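Local coordinates for protein minor fimbrium subunit Mfa5 (Porphyromonas gingivalis ATCC 33277, PDB 6TO1) that serves as an accessory subunit of the minor fimbriae, the surface pili that mediate biofilm formation and adhesion to host cells and other oral bacteria, at residues Lys159-Gly164 with Val170-Val175. Numbering follows the deposited sequence.
Sequences KMLPKG and VRIALV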
loop_
_atom_site.group_PDB
_atom_site.type_symbol
_atom_site.label_atom_id
_atom_site.label_comp_id
_atom_site.label_asym_id
_atom_site.label_seq_id
_atom_site.Cartn_x
_atom_site.Cartn_y
_atom_site.Cartn_z
ATOM N N LYS A 159 1.755 -2.039 24.447
ATOM C CA LYS A 159 0.946 -1.403 23.420
ATOM C C LYS A 159 1.710 -1.234 22.116
ATOM O O LYS A 159 1.147 -1.415 21.027
ATOM C CB LYS A 159 0.453 -0.054 23.960
ATOM C CG LYS A 159 -0.658 0.564 23.179
ATOM C CD LYS A 159 -1.019 1.907 23.782
ATOM C CE LYS A 159 -2.074 1.775 24.864
ATOM N NZ LYS A 159 -2.466 3.134 25.353
ATOM N N MET A 160 2.994 -0.906 22.184
ATOM C CA MET A 160 3.767 -0.709 20.963
ATOM C C MET A 160 4.301 -2.015 20.398
ATOM O O MET A 160 4.613 -2.066 19.210
ATOM C CB MET A 160 4.873 0.308 21.255
ATOM C CG MET A 160 4.306 1.727 21.502
ATOM S SD MET A 160 5.767 2.919 21.657
ATOM C CE MET A 160 6.398 2.754 22.899
ATOM N N LEU A 161 4.400 -3.063 21.204
ATOM C CA LEU A 161 4.857 -4.368 20.738
ATOM C C LEU A 161 3.767 -5.404 20.998
ATOM O O LEU A 161 3.961 -6.357 21.758
ATOM C CB LEU A 161 6.156 -4.753 21.428
ATOM C CG LEU A 161 7.404 -3.953 21.062
ATOM C CD1 LEU A 161 8.543 -4.261 22.046
ATOM C CD2 LEU A 161 7.823 -4.228 19.635
ATOM N N PRO A 162 2.596 -5.229 20.391
ATOM C CA PRO A 162 1.447 -6.089 20.739
ATOM C C PRO A 162 1.615 -7.563 20.351
ATOM O O PRO A 162 0.920 -8.417 20.920
ATOM C CB PRO A 162 0.285 -5.445 19.968
ATOM C CG PRO A 162 0.939 -4.756 18.817
ATOM C CD PRO A 162 2.257 -4.222 19.368
ATOM N N LYS A 163 2.473 -7.882 19.389
ATOM C CA LYS A 163 2.775 -9.258 19.017
ATOM C C LYS A 163 4.144 -9.686 19.523
ATOM O O LYS A 163 4.723 -10.659 19.022
ATOM C CB LYS A 163 2.684 -9.419 17.499
ATOM C CG LYS A 163 1.313 -9.098 16.926
ATOM C CD LYS A 163 1.289 -9.335 15.424
ATOM C CE LYS A 163 -0.123 -9.257 14.859
ATOM N NZ LYS A 163 -0.157 -9.635 13.412
ATOM N N GLY A 164 4.679 -8.967 20.504
ATOM C CA GLY A 164 6.004 -9.284 21.003
ATOM C C GLY A 164 7.046 -9.290 19.917
ATOM O O GLY A 164 7.136 -8.379 19.084
ATOM N N VAL A 170 8.469 -2.342 14.608
ATOM C CA VAL A 170 8.674 -1.566 15.830
ATOM C C VAL A 170 9.815 -2.190 16.620
ATOM O O VAL A 170 9.838 -3.405 16.794
ATOM C CB VAL A 170 7.403 -1.534 16.697
ATOM C CG1 VAL A 170 7.665 -0.740 18.014
ATOM C CG2 VAL A 170 6.235 -0.966 15.931
ATOM N N ARG A 171 10.757 -1.358 17.114
ATOM C CA ARG A 171 11.696 -1.781 18.144
ATOM C C ARG A 171 11.733 -0.747 19.273
ATOM O O ARG A 171 11.493 0.444 19.051
ATOM C CB ARG A 171 13.135 -1.973 17.614
ATOM C CG ARG A 171 13.281 -3.016 16.511
ATOM C CD ARG A 171 14.738 -3.185 16.092
ATOM N NE ARG A 171 15.363 -1.913 15.733
ATOM C CZ ARG A 171 16.675 -1.758 15.579
ATOM N NH1 ARG A 171 17.485 -2.794 15.735
ATOM N NH2 ARG A 171 17.182 -0.578 15.284
ATOM N N ILE A 172 12.054 -1.205 20.477
ATOM C CA ILE A 172 12.120 -0.340 21.651
ATOM C C ILE A 172 13.448 -0.572 22.353
ATOM O O ILE A 172 13.833 -1.717 22.594
ATOM C CB ILE A 172 10.958 -0.594 22.629
ATOM C CG1 ILE A 172 9.594 -0.335 21.999
ATOM C CG2 ILE A 172 11.080 0.350 23.839
ATOM C CD1 ILE A 172 8.423 -0.713 22.909
ATOM N N ALA A 173 14.142 0.513 22.682
ATOM C CA ALA A 173 15.303 0.517 23.557
ATOM C C ALA A 173 14.936 1.240 24.855
ATOM O O ALA A 173 13.936 1.970 24.931
ATOM C CB ALA A 173 16.499 1.199 22.891
ATOM N N LEU A 174 15.743 0.999 25.889
ATOM C CA LEU A 174 15.382 1.446 27.224
ATOM C C LEU A 174 16.575 2.017 27.968
ATOM O O LEU A 174 17.619 1.367 28.088
ATOM C CB LEU A 174 14.761 0.287 28.020
ATOM C CG LEU A 174 14.289 0.638 29.426
ATOM C CD1 LEU A 174 13.135 1.652 29.395
ATOM C CD2 LEU A 174 13.900 -0.654 30.177
ATOM N N VAL A 175 16.385 3.244 28.462
ATOM C CA VAL A 175 17.336 3.973 29.285
ATOM C C VAL A 175 16.663 4.351 30.611
ATOM O O VAL A 175 15.511 4.788 30.636
ATOM C CB VAL A 175 17.820 5.253 28.558
ATOM C CG1 VAL A 175 18.705 6.082 29.492
ATOM C CG2 VAL A 175 18.571 4.926 27.272
#
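M160 and L161, where helix 143-160 ends, pack on V170 and I172 at the start of strand 170-177. All four residues are buried, and their side chains meet through apolar groups. M160 and L161 both close on I172 CD1. L161 CD1 lies 3.7 Å from I172 CD1, and the two side chains run past each other in opposite directions. M160 crosses I172 at about a right angle. Its chain bends at the last torsion (chi3 -75°), and M160 CE comes to 4.0 Å from I172 CD1. The M160 CB is equally near this methyl, so I172 CD1 meets both ends of the methionine side chain as well as the leucine.

The other leucine branch, CD2, packs on V170. L161 CD2 sits 3.8 Å from V170 CG1 and also touches the backbone, at 3.6 Å from V170 O. V170 CG1 in turn lies 3.5 Å from M160 O. These carbon-oxygen approaches are van der Waals contacts. V170 O is hydrogen-bonded to K189 NZ.

L161 is the first residue to leave helical backbone angles. It opens a type I beta turn to G164, closed by a hydrogen bond of 3.0 Å from G164 N to L161 O.

The contact belongs to the beta-alpha-beta unit of strand 126-133, helix 143-160 and strand 170-177 in the von Willebrand factor type A domain. M160 also touches V128 of the adjacent strand 126-133. L161 touches T191 and I172 touches L194, both of helix 191-199. No hydrogen bond or salt bridge links the two segments. Between them, the helix end rests on the strand through van der Waals packing of branched and flexible apolar side chains.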